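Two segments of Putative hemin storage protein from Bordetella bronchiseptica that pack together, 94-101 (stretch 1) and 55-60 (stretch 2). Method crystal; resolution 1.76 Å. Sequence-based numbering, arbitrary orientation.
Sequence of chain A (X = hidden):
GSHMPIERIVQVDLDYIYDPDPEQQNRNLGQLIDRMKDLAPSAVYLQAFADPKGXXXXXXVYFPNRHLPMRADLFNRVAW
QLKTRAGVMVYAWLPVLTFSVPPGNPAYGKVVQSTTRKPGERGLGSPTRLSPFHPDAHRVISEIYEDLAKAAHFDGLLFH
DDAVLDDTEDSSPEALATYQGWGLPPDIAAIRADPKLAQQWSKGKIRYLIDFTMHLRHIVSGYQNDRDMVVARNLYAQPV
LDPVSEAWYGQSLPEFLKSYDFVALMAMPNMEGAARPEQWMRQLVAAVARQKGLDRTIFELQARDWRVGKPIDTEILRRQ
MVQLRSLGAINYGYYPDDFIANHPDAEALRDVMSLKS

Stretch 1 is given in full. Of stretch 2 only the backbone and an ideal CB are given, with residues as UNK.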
ATOM      1  N   LEU A  94       2.337  -2.442  -5.417  1.00 12.52           N
ATOM      2  CA  LEU A  94       3.800  -2.477  -5.490  1.00 13.09           C
ATOM      3  C   LEU A  94       4.381  -1.534  -4.437  1.00 11.08           C
ATOM      4  O   LEU A  94       3.756  -0.537  -4.114  1.00 13.68           O
ATOM      5  CB  LEU A  94       4.256  -2.067  -6.900  1.00 19.04           C
ATOM      6  CG  LEU A  94       5.603  -2.491  -7.485  1.00 23.44           C
ATOM      7  CD1 LEU A  94       5.762  -4.016  -7.475  1.00 19.10           C
ATOM      8  CD2 LEU A  94       5.767  -1.916  -8.896  1.00 19.79           C
ATOM      9  N   PRO A  95       5.577  -1.843  -3.922  1.00 11.46           N
ATOM     10  CA  PRO A  95       6.244  -0.898  -3.016  1.00 12.53           C
ATOM     11  C   PRO A  95       6.567   0.405  -3.721  1.00 12.89           C
ATOM     12  O   PRO A  95       6.720   0.445  -4.938  1.00 14.31           O
ATOM     13  CB  PRO A  95       7.539  -1.625  -2.630  1.00 11.44           C
ATOM     14  CG  PRO A  95       7.274  -3.082  -2.913  1.00 13.28           C
ATOM     15  CD  PRO A  95       6.381  -3.057  -4.134  1.00 10.17           C
ATOM     16  N   VAL A  96       6.680   1.472  -2.945  1.00 12.45           N
ATOM     17  CA  VAL A  96       7.131   2.742  -3.467  1.00 13.29           C
ATOM     18  C   VAL A  96       8.658   2.824  -3.385  1.00 12.44           C
ATOM     19  O   VAL A  96       9.312   3.372  -4.280  1.00 13.46           O
ATOM     20  CB  VAL A  96       6.494   3.904  -2.687  1.00 13.82           C
ATOM     21  CG1 VAL A  96       6.947   5.256  -3.266  1.00 14.72           C
ATOM     22  CG2 VAL A  96       4.954   3.787  -2.715  1.00 14.92           C
ATOM     23  N   LEU A  97       9.214   2.299  -2.292  1.00 12.87           N
ATOM     24  CA  LEU A  97      10.636   2.468  -1.967  1.00 12.65           C
ATOM     25  C   LEU A  97      11.398   1.171  -1.705  1.00 12.62           C
ATOM     26  O   LEU A  97      12.603   1.096  -1.986  1.00 12.03           O
ATOM     27  CB  LEU A  97      10.795   3.347  -0.719  1.00 10.39           C
ATOM     28  CG  LEU A  97      10.159   4.733  -0.737  1.00 13.98           C
ATOM     29  CD1 LEU A  97      10.463   5.386   0.607  1.00 16.23           C
ATOM     30  CD2 LEU A  97      10.695   5.561  -1.903  1.00 13.45           C
ATOM     31  N   THR A  98      10.730   0.163  -1.137  1.00 13.58           N
ATOM     32  CA  THR A  98      11.457  -1.034  -0.683  1.00 14.56           C
ATOM     33  C   THR A  98      11.723  -2.027  -1.816  1.00 14.29           C
ATOM     34  O   THR A  98      10.887  -2.882  -2.117  1.00 12.91           O
ATOM     35  CB  THR A  98      10.718  -1.791   0.448  1.00 11.46           C
ATOM     36  OG1 THR A  98       9.421  -2.220  -0.004  1.00 13.34           O
ATOM     37  CG2 THR A  98      10.573  -0.920   1.695  1.00 13.46           C
ATOM     38  N   PHE A  99      12.885  -1.875  -2.439  1.00 12.74           N
ATOM     39  CA  PHE A  99      13.392  -2.829  -3.416  1.00 12.70           C
ATOM     40  C   PHE A  99      14.821  -3.145  -3.051  1.00 15.55           C
ATOM     41  O   PHE A  99      15.681  -2.267  -3.113  1.00 14.82           O
ATOM     42  CB  PHE A  99      13.305  -2.259  -4.833  1.00 13.70           C
ATOM     43  CG  PHE A  99      11.912  -1.914  -5.245  1.00 13.36           C
ATOM     44  CD1 PHE A  99      11.076  -2.890  -5.788  1.00 13.34           C
ATOM     45  CD2 PHE A  99      11.421  -0.624  -5.064  1.00 13.67           C
ATOM     46  CE1 PHE A  99       9.765  -2.573  -6.157  1.00 15.34           C
ATOM     47  CE2 PHE A  99      10.120  -0.301  -5.430  1.00 15.68           C
ATOM     48  CZ  PHE A  99       9.290  -1.281  -5.982  1.00 14.77           C
ATOM     49  N   SER A 100      15.069  -4.387  -2.651  1.00 13.08           N
ATOM     50  CA  SER A 100      16.408  -4.798  -2.235  1.00 13.78           C
ATOM     51  C   SER A 100      17.184  -5.316  -3.442  1.00 17.65           C
ATOM     52  O   SER A 100      17.328  -6.520  -3.646  1.00 16.16           O
ATOM     53  CB  SER A 100      16.323  -5.850  -1.127  1.00 17.13           C
ATOM     54  OG  SER A 100      15.759  -5.272   0.052  1.00 15.92           O
ATOM     55  N   VAL A 101      17.659  -4.374  -4.246  1.00 17.40           N
ATOM     56  CA  VAL A 101      18.432  -4.662  -5.436  1.00 14.83           C
ATOM     57  C   VAL A 101      19.737  -5.378  -5.077  1.00 16.36           C
ATOM     58  O   VAL A 101      20.251  -5.240  -3.965  1.00 17.85           O
ATOM     59  CB  VAL A 101      18.749  -3.361  -6.214  1.00 20.83           C
ATOM     60  CG1 VAL A 101      17.468  -2.700  -6.672  1.00 19.64           C
ATOM     61  CG2 VAL A 101      19.561  -2.389  -5.340  1.00 18.16           C
ATOM     62  N   UNK A  55       8.842  -9.646   6.277  1.00 19.03           N
ATOM     63  CA  UNK A  55       9.702  -8.646   6.902  1.00 19.06           C
ATOM     64  C   UNK A  55       9.835  -7.375   6.061  1.00 16.61           C
ATOM     65  O   UNK A  55      10.443  -6.385   6.504  1.00 18.37           O
ATOM     66  CB  UNK A  55      11.088  -9.242   7.155  1.00 19.06           C
ATOM     67  N   UNK A  56       9.263  -7.392   4.860  1.00 13.75           N
ATOM     68  CA  UNK A  56       9.313  -6.245   3.969  1.00 14.23           C
ATOM     69  C   UNK A  56      10.623  -6.042   3.223  1.00 15.21           C
ATOM     70  O   UNK A  56      10.842  -5.001   2.603  1.00 15.47           O
ATOM     71  CB  UNK A  56       9.011  -4.981   4.777  1.00 14.23           C
ATOM     72  N   UNK A  57      11.499  -7.039   3.292  1.00 13.89           N
ATOM     73  CA  UNK A  57      12.755  -7.022   2.561  1.00 14.50           C
ATOM     74  C   UNK A  57      12.490  -7.655   1.200  1.00 14.62           C
ATOM     75  O   UNK A  57      12.451  -8.884   1.073  1.00 13.70           O
ATOM     76  CB  UNK A  57      13.862  -7.757   3.320  1.00 14.50           C
ATOM     77  N   UNK A  58      12.286  -6.809   0.198  1.00 11.27           N
ATOM     78  CA  UNK A  58      11.750  -7.281  -1.086  1.00 12.65           C
ATOM     79  C   UNK A  58      12.905  -7.502  -2.061  1.00 13.41           C
ATOM     80  O   UNK A  58      13.391  -6.561  -2.690  1.00 14.29           O
ATOM     81  CB  UNK A  58      10.742  -6.284  -1.661  1.00 12.65           C
ATOM     82  N   UNK A  59      13.343  -8.749  -2.176  1.00 13.75           N
ATOM     83  CA  UNK A  59      14.433  -9.087  -3.091  1.00 12.25           C
ATOM     84  C   UNK A  59      13.929  -9.616  -4.434  1.00 13.97           C
ATOM     85  O   UNK A  59      14.700  -9.703  -5.387  1.00 15.86           O
ATOM     86  CB  UNK A  59      15.351 -10.125  -2.443  1.00 12.25           C
ATOM     87  N   UNK A  60      12.656  -9.997  -4.497  1.00 14.91           N
ATOM     88  CA  UNK A  60      12.099 -10.626  -5.699  1.00 12.05           C
ATOM     89  C   UNK A  60      10.707 -10.093  -5.989  1.00 13.38           C
ATOM     90  O   UNK A  60       9.993  -9.682  -5.067  1.00 13.25           O
ATOM     91  CB  UNK A  60      12.056 -12.147  -5.542  1.00 12.05           C
TER

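Position 55 stands clear of stretch 1: its ideal CB has nothing of the other stretch within 5.5 Å, so the visible atoms would admit almost any residue. The deposited one is Asp55, whose chi1 in the p well brings the carboxylate back to its own backbone, where OD1 accepts a hydrogen bond from the amide N of position 57 at 3.1 Å.

At position 56 the backbone gives the strongest clue. A phi of 78° with psi of 10° favours glycine, since a CB is strained in that region; asparagine or aspartate would be the usual alternatives. Space is not the obstacle, because the ideal CB lies 5.3 Å from Thr98 CG2. The residue is Gly56, and it meets stretch 1 through its carbonyl: a water donates to Gly56 O (2.8 Å) and is also hydrogen-bonded to Thr98 OG1 (2.7 Å).

Position 57 has its CA-to-CB bond directed away from stretch 1, yet the ideal CB is only 4.5 Å from Ser100 OG. A short polar side chain able to curl back could use that hydroxyl; aspartate or asparagine, with an oxygen acceptor two bonds beyond CB, would be reasonable. It is Asp57. With chi1 at 174° (t) its end comes nearer, and OD1 accepts a short hydrogen bond of 2.5 Å from Ser100 OG.

Position 58 makes the only direct backbone-to-backbone hydrogen bond between the stretches: its carbonyl O accepts from Ser100 N at 2.7 Å, with an N-H...O angle of 163°, a bond that any residue could make. The side chain is more constrained. The CA-to-CB bond points sideways and the ideal CB sits 3.4 Å from Thr98 O, while the ring of Pro95 offers an apolar surface nearby. Valine, leucine, isoleucine or methionine would suit. Ile58 is found, with CG1 4.3 Å from Pro95 CG and 3.7 Å from Thr98 OG1. Its amide N donates to a second water (2.8 Å), which in turn donates to Ser100 OG (2.8 Å), adding a bridge beside the direct bond.

At position 59 the CA-to-CB bond points sideways, the ideal CB is 4.3 Å from Ser100 O, and only small contacts are on offer, so many small or polar residues would serve. Thr59 places CG2 3.8 Å from Ser100 CB, a modest van der Waals contact. Its carbonyl joins the other stretch through a third water, which donates to both Thr59 O and Ser100 O at 2.8 Å each.

At position 60 the CA-to-CB bond points away, with nothing of stretch 1 near the CB, and sets no visible demand. Glu60 occupies it and makes no contact with stretch 1.

Stretch 2, residues 55-60: DGDITE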
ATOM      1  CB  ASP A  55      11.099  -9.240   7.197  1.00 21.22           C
ATOM      2  CG  ASP A  55      11.778  -9.885   5.963  1.00 29.42           C
ATOM      3  OD1 ASP A  55      11.284  -9.741   4.814  1.00 19.59           O
ATOM      4  OD2 ASP A  55      12.840 -10.548   6.156  1.00 30.83           O
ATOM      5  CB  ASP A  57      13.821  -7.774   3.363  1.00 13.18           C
ATOM      6  CG  ASP A  57      15.155  -7.938   2.628  1.00 20.97           C
ATOM      7  OD1 ASP A  57      15.468  -7.206   1.670  1.00 16.34           O
ATOM      8  OD2 ASP A  57      15.916  -8.814   3.066  1.00 29.91           O
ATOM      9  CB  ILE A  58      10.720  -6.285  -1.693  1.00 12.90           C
ATOM     10  CG1 ILE A  58       9.665  -5.843  -0.664  1.00 12.35           C
ATOM     11  CG2 ILE A  58      10.047  -6.890  -2.965  1.00 11.65           C
ATOM     12  CD1 ILE A  58       9.016  -6.980   0.136  1.00 11.26           C
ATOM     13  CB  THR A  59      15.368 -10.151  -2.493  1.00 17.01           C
ATOM     14  OG1 THR A  59      14.593 -11.293  -2.096  1.00 16.80           O
ATOM     15  CG2 THR A  59      16.136  -9.595  -1.273  1.00 18.05           C
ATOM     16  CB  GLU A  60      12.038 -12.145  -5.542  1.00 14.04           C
ATOM     17  CG  GLU A  60      13.387 -12.807  -5.299  1.00 15.04           C
ATOM     18  CD  GLU A  60      13.282 -14.318  -5.252  1.00 26.42           C
ATOM     19  OE1 GLU A  60      12.260 -14.833  -4.755  1.00 22.71           O
ATOM     20  OE2 GLU A  60      14.226 -14.990  -5.705  1.00 34.40           O
TER
HETATM   21  O   HOH W   1       8.497  -3.596   2.121  1.00 15.88           O
HETATM   22  O   HOH W   2      13.219  -4.129   0.090  1.00 14.34           O
HETATM   23  O   HOH W   3      17.318  -8.637  -5.415  1.00 18.93           O
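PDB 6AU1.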